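Local coordinates for protein CD180 antigen (Mus musculus, PDB 3T6Q) that may cooperate with MD-1 and TLR4 to mediate the innate immune response of B cells to bacterial lipopolysaccharide, leading to NF-kappa-B activation, at residues R511-L523 and P540-I552. Numbering follows the deposited sequence. Where two conformers were deposited one is given.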
ATOM      1  N   ARG A 511      18.041  39.092  35.758  1.00 19.55           N
ATOM      2  CA  ARG A 511      19.404  39.141  36.326  1.00 23.52           C
ATOM      3  C   ARG A 511      19.367  39.326  37.820  1.00 25.84           C
ATOM      4  O   ARG A 511      20.239  39.966  38.409  1.00 24.40           O
ATOM      5  CB  ARG A 511      20.209  40.291  35.692  1.00 23.74           C
ATOM      6  CG  ARG A 511      20.537  40.127  34.219  1.00 28.41           C
ATOM      7  CD  ARG A 511      21.394  41.322  33.762  1.00 30.47           C
ATOM      8  NE  ARG A 511      20.754  42.592  34.157  1.00 32.41           N
ATOM      9  CZ  ARG A 511      19.703  43.082  33.511  1.00 32.78           C
ATOM     10  NH1 ARG A 511      19.288  42.411  32.454  1.00 28.90           N
ATOM     11  NH2 ARG A 511      19.078  44.208  33.888  1.00 27.05           N
ATOM     12  N   LEU A 512      18.340  38.776  38.443  1.00 23.96           N
ATOM     13  CA  LEU A 512      18.148  39.006  39.871  1.00 23.86           C
ATOM     14  C   LEU A 512      19.221  38.317  40.711  1.00 20.76           C
ATOM     15  O   LEU A 512      19.724  37.224  40.344  1.00 17.88           O
ATOM     16  CB  LEU A 512      16.769  38.503  40.277  1.00 20.25           C
ATOM     17  CG  LEU A 512      15.606  39.232  39.602  1.00 20.24           C
ATOM     18  CD1 LEU A 512      14.307  38.477  39.942  1.00 20.30           C
ATOM     19  CD2 LEU A 512      15.573  40.691  40.082  1.00 18.60           C
ATOM     20  N   THR A 513      19.587  38.993  41.804  1.00 19.77           N
ATOM     21  CA  THR A 513      20.502  38.451  42.811  1.00 20.45           C
ATOM     22  C   THR A 513      19.668  38.105  44.042  1.00 21.80           C
ATOM     23  O   THR A 513      18.480  38.360  44.069  1.00 19.46           O
ATOM     24  CB  THR A 513      21.686  39.400  43.121  1.00 18.86           C
ATOM     25  OG1 THR A 513      21.188  40.704  43.503  1.00 19.24           O
ATOM     26  CG2 THR A 513      22.633  39.490  41.899  1.00 19.55           C
ATOM     27  N   SER A 514      20.273  37.503  45.057  1.00 22.86           N
ATOM     28  CA  SER A 514      19.468  36.844  46.092  1.00 20.98           C
ATOM     29  C   SER A 514      18.561  37.793  46.883  1.00 23.89           C
ATOM     30  O   SER A 514      17.513  37.362  47.389  1.00 20.75           O
ATOM     31  CB  SER A 514      20.382  36.080  47.058  1.00 24.25           C
ATOM     32  OG  SER A 514      21.138  37.037  47.772  1.00 23.55           O
ATOM     33  N   SER A 515      18.927  39.074  47.013  1.00 22.66           N
ATOM     34  CA  SER A 515      18.070  39.981  47.819  1.00 27.26           C
ATOM     35  C   SER A 515      16.648  40.191  47.219  1.00 27.68           C
ATOM     36  O   SER A 515      15.741  40.590  47.938  1.00 27.21           O
ATOM     37  CB  SER A 515      18.759  41.312  48.129  1.00 27.72           C
ATOM     38  OG  SER A 515      18.913  42.101  46.955  1.00 34.72           O
ATOM     39  N   SER A 516      16.457  39.891  45.928  1.00 25.04           N
ATOM     40  CA  SER A 516      15.108  39.835  45.336  1.00 26.70           C
ATOM     41  C   SER A 516      14.109  38.963  46.125  1.00 25.43           C
ATOM     42  O   SER A 516      12.909  39.239  46.125  1.00 26.62           O
ATOM     43  CB  SER A 516      15.191  39.322  43.887  1.00 30.19           C
ATOM     44  OG  SER A 516      15.588  37.939  43.828  1.00 29.70           O
ATOM     45  N   ILE A 517      14.610  37.924  46.800  1.00 21.27           N
ATOM     46  CA  ILE A 517      13.806  37.006  47.623  1.00 22.85           C
ATOM     47  C   ILE A 517      13.043  37.765  48.739  1.00 23.77           C
ATOM     48  O   ILE A 517      11.924  37.373  49.112  1.00 23.21           O
ATOM     49  CB  ILE A 517      14.696  35.842  48.158  1.00 23.80           C
ATOM     50  CG1 ILE A 517      15.148  34.965  46.973  1.00 24.40           C
ATOM     51  CG2 ILE A 517      13.975  35.054  49.281  1.00 21.94           C
ATOM     52  CD1 ILE A 517      16.302  34.005  47.234  1.00 26.81           C
ATOM     53  N   GLU A 518      13.617  38.868  49.215  0.50 23.39           N
ATOM     54  CA  GLU A 518      12.969  39.738  50.235  0.50 25.85           C
ATOM     55  C   GLU A 518      11.612  40.341  49.830  0.50 26.83           C
ATOM     56  O   GLU A 518      10.824  40.747  50.686  0.50 24.82           O
ATOM     57  CB  GLU A 518      13.920  40.864  50.677  0.50 26.02           C
ATOM     58  CG  GLU A 518      13.524  41.546  51.982  0.50 31.74           C
ATOM     59  CD  GLU A 518      13.584  40.644  53.210  0.50 32.89           C
ATOM     60  OE1 GLU A 518      12.809  40.896  54.154  0.50 35.65           O
ATOM     61  OE2 GLU A 518      14.412  39.706  53.262  0.50 35.68           O
ATOM     62  N   ALA A 519      11.356  40.413  48.529  1.00 25.43           N
ATOM     63  CA  ALA A 519      10.085  40.900  47.996  1.00 26.35           C
ATOM     64  C   ALA A 519       8.934  39.893  48.196  1.00 25.88           C
ATOM     65  O   ALA A 519       7.774  40.276  48.068  1.00 28.61           O
ATOM     66  CB  ALA A 519      10.251  41.206  46.505  1.00 22.71           C
ATOM     67  N   LEU A 520       9.266  38.627  48.495  1.00 24.02           N
ATOM     68  CA  LEU A 520       8.291  37.557  48.751  1.00 24.15           C
ATOM     69  C   LEU A 520       8.135  37.258  50.243  1.00 24.55           C
ATOM     70  O   LEU A 520       7.542  36.242  50.596  1.00 22.70           O
ATOM     71  CB  LEU A 520       8.693  36.276  48.000  1.00 25.10           C
ATOM     72  CG  LEU A 520       8.950  36.726  46.550  1.00 27.17           C
ATOM     73  CD1 LEU A 520      10.141  36.129  45.842  1.00 28.30           C
ATOM     74  CD2 LEU A 520       7.649  36.754  45.761  1.00 24.00           C
ATOM     75  N   SER A 521       8.681  38.124  51.107  1.00 24.13           N
ATOM     76  CA  SER A 521       8.766  37.817  52.534  1.00 28.65           C
ATOM     77  C   SER A 521       7.410  37.607  53.220  1.00 30.85           C
ATOM     78  O   SER A 521       7.318  36.809  54.134  1.00 29.85           O
ATOM     79  CB  SER A 521       9.563  38.872  53.311  1.00 28.76           C
ATOM     80  OG  SER A 521       8.847  40.101  53.374  1.00 32.41           O
ATOM     81  N   HIS A 522       6.383  38.327  52.782  1.00 31.26           N
ATOM     82  CA  HIS A 522       5.034  38.247  53.357  1.00 27.18           C
ATOM     83  C   HIS A 522       4.213  37.089  52.848  1.00 28.32           C
ATOM     84  O   HIS A 522       3.030  36.951  53.212  1.00 29.87           O
ATOM     85  CB  HIS A 522       4.285  39.550  53.057  1.00 26.42           C
ATOM     86  CG  HIS A 522       4.092  39.816  51.562  1.00 30.06           C
ATOM     87  ND1 HIS A 522       5.133  40.020  50.725  1.00 30.32           N
ATOM     88  CD2 HIS A 522       2.939  39.887  50.780  1.00 27.87           C
ATOM     89  CE1 HIS A 522       4.672  40.233  49.473  1.00 30.79           C
ATOM     90  NE2 HIS A 522       3.332  40.144  49.503  1.00 27.75           N
ATOM     91  N   LEU A 523       4.776  36.253  51.973  1.00 29.57           N
ATOM     92  CA  LEU A 523       3.968  35.200  51.339  1.00 26.73           C
ATOM     93  C   LEU A 523       4.329  33.823  51.824  1.00 27.57           C
ATOM     94  O   LEU A 523       5.486  33.576  52.164  1.00 30.06           O
ATOM     95  CB  LEU A 523       4.103  35.266  49.795  1.00 26.04           C
ATOM     96  CG  LEU A 523       3.586  36.562  49.157  1.00 27.88           C
ATOM     97  CD1 LEU A 523       4.157  36.671  47.740  1.00 24.49           C
ATOM     98  CD2 LEU A 523       2.050  36.625  49.144  1.00 22.85           C
ATOM     99  N   PRO A 540      21.766  33.608  55.261  1.00 33.65           N
ATOM    100  CA  PRO A 540      20.838  32.949  56.181  1.00 32.21           C
ATOM    101  C   PRO A 540      19.542  33.696  56.385  1.00 28.59           C
ATOM    102  O   PRO A 540      18.514  33.044  56.489  1.00 37.45           O
ATOM    103  CB  PRO A 540      21.616  32.871  57.526  1.00 33.81           C
ATOM    104  CG  PRO A 540      23.025  33.269  57.223  1.00 33.42           C
ATOM    105  CD  PRO A 540      23.167  33.579  55.761  1.00 30.82           C
ATOM    106  N   SER A 541      19.563  35.034  56.442  1.00 28.67           N
ATOM    107  CA  SER A 541      18.326  35.786  56.752  1.00 30.87           C
ATOM    108  C   SER A 541      17.230  35.638  55.654  1.00 33.19           C
ATOM    109  O   SER A 541      16.070  35.996  55.866  1.00 32.07           O
ATOM    110  CB  SER A 541      18.629  37.266  56.995  1.00 31.86           C
ATOM    111  OG  SER A 541      19.196  37.844  55.823  1.00 38.44           O
ATOM    112  N   LEU A 542      17.611  35.147  54.480  1.00 31.59           N
ATOM    113  CA  LEU A 542      16.641  34.861  53.413  1.00 31.69           C
ATOM    114  C   LEU A 542      16.062  33.430  53.468  1.00 32.13           C
ATOM    115  O   LEU A 542      15.053  33.131  52.824  1.00 26.83           O
ATOM    116  CB  LEU A 542      17.278  35.098  52.033  1.00 28.69           C
ATOM    117  CG  LEU A 542      17.873  36.476  51.795  1.00 28.28           C
ATOM    118  CD1 LEU A 542      18.661  36.422  50.504  1.00 26.19           C
ATOM    119  CD2 LEU A 542      16.759  37.508  51.743  1.00 30.68           C
ATOM    120  N   LEU A 543      16.699  32.548  54.227  1.00 26.41           N
ATOM    121  CA  LEU A 543      16.297  31.140  54.238  1.00 28.70           C
ATOM    122  C   LEU A 543      14.900  30.927  54.844  1.00 28.94           C
ATOM    123  O   LEU A 543      14.158  30.061  54.364  1.00 26.34           O
ATOM    124  CB  LEU A 543      17.351  30.260  54.925  1.00 26.55           C
ATOM    125  CG  LEU A 543      18.723  30.317  54.233  1.00 25.55           C
ATOM    126  CD1 LEU A 543      19.743  29.529  55.090  1.00 27.79           C
ATOM    127  CD2 LEU A 543      18.620  29.733  52.826  1.00 23.68           C
ATOM    128  N   PRO A 544      14.532  31.719  55.872  1.00 29.86           N
ATOM    129  CA  PRO A 544      13.163  31.509  56.354  1.00 30.36           C
ATOM    130  C   PRO A 544      12.125  31.849  55.281  1.00 28.95           C
ATOM    131  O   PRO A 544      11.028  31.260  55.273  1.00 28.37           O
ATOM    132  CB  PRO A 544      13.058  32.449  57.557  1.00 30.39           C
ATOM    133  CG  PRO A 544      14.466  32.671  58.002  1.00 32.66           C
ATOM    134  CD  PRO A 544      15.283  32.650  56.735  1.00 28.64           C
ATOM    135  N   ILE A 545      12.461  32.780  54.387  1.00 28.95           N
ATOM    136  CA  ILE A 545      11.520  33.158  53.330  1.00 23.68           C
ATOM    137  C   ILE A 545      11.330  31.973  52.385  1.00 23.27           C
ATOM    138  O   ILE A 545      10.200  31.633  52.045  1.00 24.90           O
ATOM    139  CB  ILE A 545      11.940  34.434  52.571  1.00 25.07           C
ATOM    140  CG1 ILE A 545      11.947  35.618  53.556  1.00 25.70           C
ATOM    141  CG2 ILE A 545      10.995  34.684  51.368  1.00 25.19           C
ATOM    142  CD1 ILE A 545      12.693  36.840  53.073  1.00 25.44           C
ATOM    143  N   LEU A 546      12.436  31.365  51.951  1.00 19.82           N
ATOM    144  CA  LEU A 546      12.407  30.117  51.179  1.00 21.39           C
ATOM    145  C   LEU A 546      11.636  28.962  51.855  1.00 24.36           C
ATOM    146  O   LEU A 546      10.876  28.260  51.182  1.00 23.56           O
ATOM    147  CB  LEU A 546      13.838  29.685  50.868  1.00 20.84           C
ATOM    148  CG  LEU A 546      14.564  30.669  49.933  1.00 23.99           C
ATOM    149  CD1 LEU A 546      15.897  30.076  49.516  1.00 24.13           C
ATOM    150  CD2 LEU A 546      13.711  30.943  48.691  1.00 24.56           C
ATOM    151  N   SER A 547      11.838  28.785  53.170  1.00 22.80           N
ATOM    152  CA  SER A 547      11.162  27.721  53.931  1.00 25.65           C
ATOM    153  C   SER A 547       9.644  27.835  53.913  1.00 25.34           C
ATOM    154  O   SER A 547       8.962  26.817  53.913  1.00 30.24           O
ATOM    155  CB  SER A 547      11.645  27.732  55.392  1.00 24.87           C
ATOM    156  OG  SER A 547      12.938  27.169  55.445  1.00 29.99           O
ATOM    157  N   GLN A 548       9.142  29.068  53.926  1.00 29.79           N
ATOM    158  CA  GLN A 548       7.704  29.380  53.857  1.00 29.18           C
ATOM    159  C   GLN A 548       7.010  28.915  52.579  1.00 28.93           C
ATOM    160  O   GLN A 548       5.791  28.760  52.581  1.00 25.56           O
ATOM    161  CB  GLN A 548       7.483  30.883  53.921  1.00 32.08           C
ATOM    162  CG  GLN A 548       7.728  31.507  55.270  1.00 32.10           C
ATOM    163  CD  GLN A 548       7.833  33.011  55.209  1.00 37.41           C
ATOM    164  OE1 GLN A 548       7.346  33.669  54.274  1.00 38.12           O
ATOM    165  NE2 GLN A 548       8.468  33.577  56.217  1.00 30.77           N
ATOM    166  N   GLN A 549       7.761  28.735  51.487  1.00 23.44           N
ATOM    167  CA  GLN A 549       7.158  28.446  50.177  1.00 25.59           C
ATOM    168  C   GLN A 549       6.980  26.966  49.897  1.00 27.21           C
ATOM    169  O   GLN A 549       7.592  26.122  50.569  1.00 28.61           O
ATOM    170  CB  GLN A 549       7.984  29.112  49.020  1.00 21.59           C
ATOM    171  CG  GLN A 549       8.411  30.552  49.299  1.00 21.69           C
ATOM    172  CD  GLN A 549       7.317  31.442  49.895  1.00 22.67           C
ATOM    173  OE1 GLN A 549       7.609  32.469  50.510  1.00 24.66           O
ATOM    174  NE2 GLN A 549       6.064  31.078  49.681  1.00 19.34           N
ATOM    175  N   ARG A 550       6.182  26.643  48.877  1.00 24.30           N
ATOM    176  CA  ARG A 550       5.954  25.250  48.528  1.00 24.83           C
ATOM    177  C   ARG A 550       6.970  24.705  47.510  1.00 28.56           C
ATOM    178  O   ARG A 550       7.426  23.563  47.622  1.00 25.99           O
ATOM    179  CB  ARG A 550       4.486  25.077  48.063  1.00 27.30           C
ATOM    180  CG  ARG A 550       4.186  24.018  46.996  1.00 33.86           C
ATOM    181  CD  ARG A 550       4.113  22.524  47.311  1.00 44.54           C
ATOM    182  NE  ARG A 550       3.647  22.130  48.622  1.00 52.68           N
ATOM    183  CZ  ARG A 550       2.938  21.026  48.920  1.00 46.77           C
ATOM    184  NH1 ARG A 550       2.498  20.143  48.020  1.00 41.10           N
ATOM    185  NH2 ARG A 550       2.651  20.814  50.178  1.00 31.87           N
ATOM    186  N   THR A 551       7.335  25.510  46.519  1.00 23.83           N
ATOM    187  CA  THR A 551       8.216  25.026  45.464  1.00 25.05           C
ATOM    188  C   THR A 551       9.039  26.213  44.960  1.00 25.42           C
ATOM    189  O   THR A 551       8.471  27.281  44.667  1.00 21.97           O
ATOM    190  CB  THR A 551       7.388  24.440  44.288  1.00 28.88           C
ATOM    191  OG1 THR A 551       6.672  23.306  44.752  1.00 33.04           O
ATOM    192  CG2 THR A 551       8.283  23.958  43.143  1.00 23.73           C
ATOM    193  N   ILE A 552      10.361  26.018  44.867  1.00 22.20           N
ATOM    194  CA  ILE A 552      11.276  27.032  44.362  1.00 22.45           C
ATOM    195  C   ILE A 552      12.119  26.379  43.273  1.00 22.82           C
ATOM    196  O   ILE A 552      12.603  25.240  43.456  1.00 22.91           O
ATOM    197  CB  ILE A 552      12.204  27.513  45.490  1.00 26.55           C
ATOM    198  CG1 ILE A 552      11.390  28.074  46.644  1.00 21.45           C
ATOM    199  CG2 ILE A 552      13.197  28.571  45.008  1.00 27.09           C
ATOM    200  CD1 ILE A 552      11.822  27.463  47.938  1.00 23.28           C
TER
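I545 lies across I517, the two isoleucines meeting through their methyl branches, with I517 CG2 3.7 Å from I545 CG2. In each residue CG2 stands anti to the backbone N while CG1 takes the place beside it (chi1 -67° in I517, -63° in I545), and this sets methyl against methyl. A beta-branched residue suits the place of I545, because CG2 can rest on the backbone, 3.6 Å from I517 O, while the longer arm, CG1 and CD1, runs to S521. On the inner side L546 adds its CD2, 4.2 Å from I517 CG2, and L520 touches I545 CG2 lightly with its CB while its side chain packs on L528. At the other end L542 pushes CD1 against the start of the 3-10 segment 514-519, 3.5 Å from S514 O and beside S514 OG, a hydroxyl with a weak hydrogen bond to I537 O. Such packing joins successive coils of a leucine-rich-repeat solenoid: the 3-10 segment belongs to LRR 18, residues 542-546 to LRR 19, and both lie on the convex side, behind the parallel strands. Toward solvent the contact thins. S521 brings its CB to 3.7 Å from I545 CD1, and the partly exposed E518, modelled in two conformers, carries a carboxylate oxygen over that methyl in one of them. Q548 lies at the rim beside L523 O, its backbone O hydrogen-bonded to a glycerol probably from the crystallisation liquor.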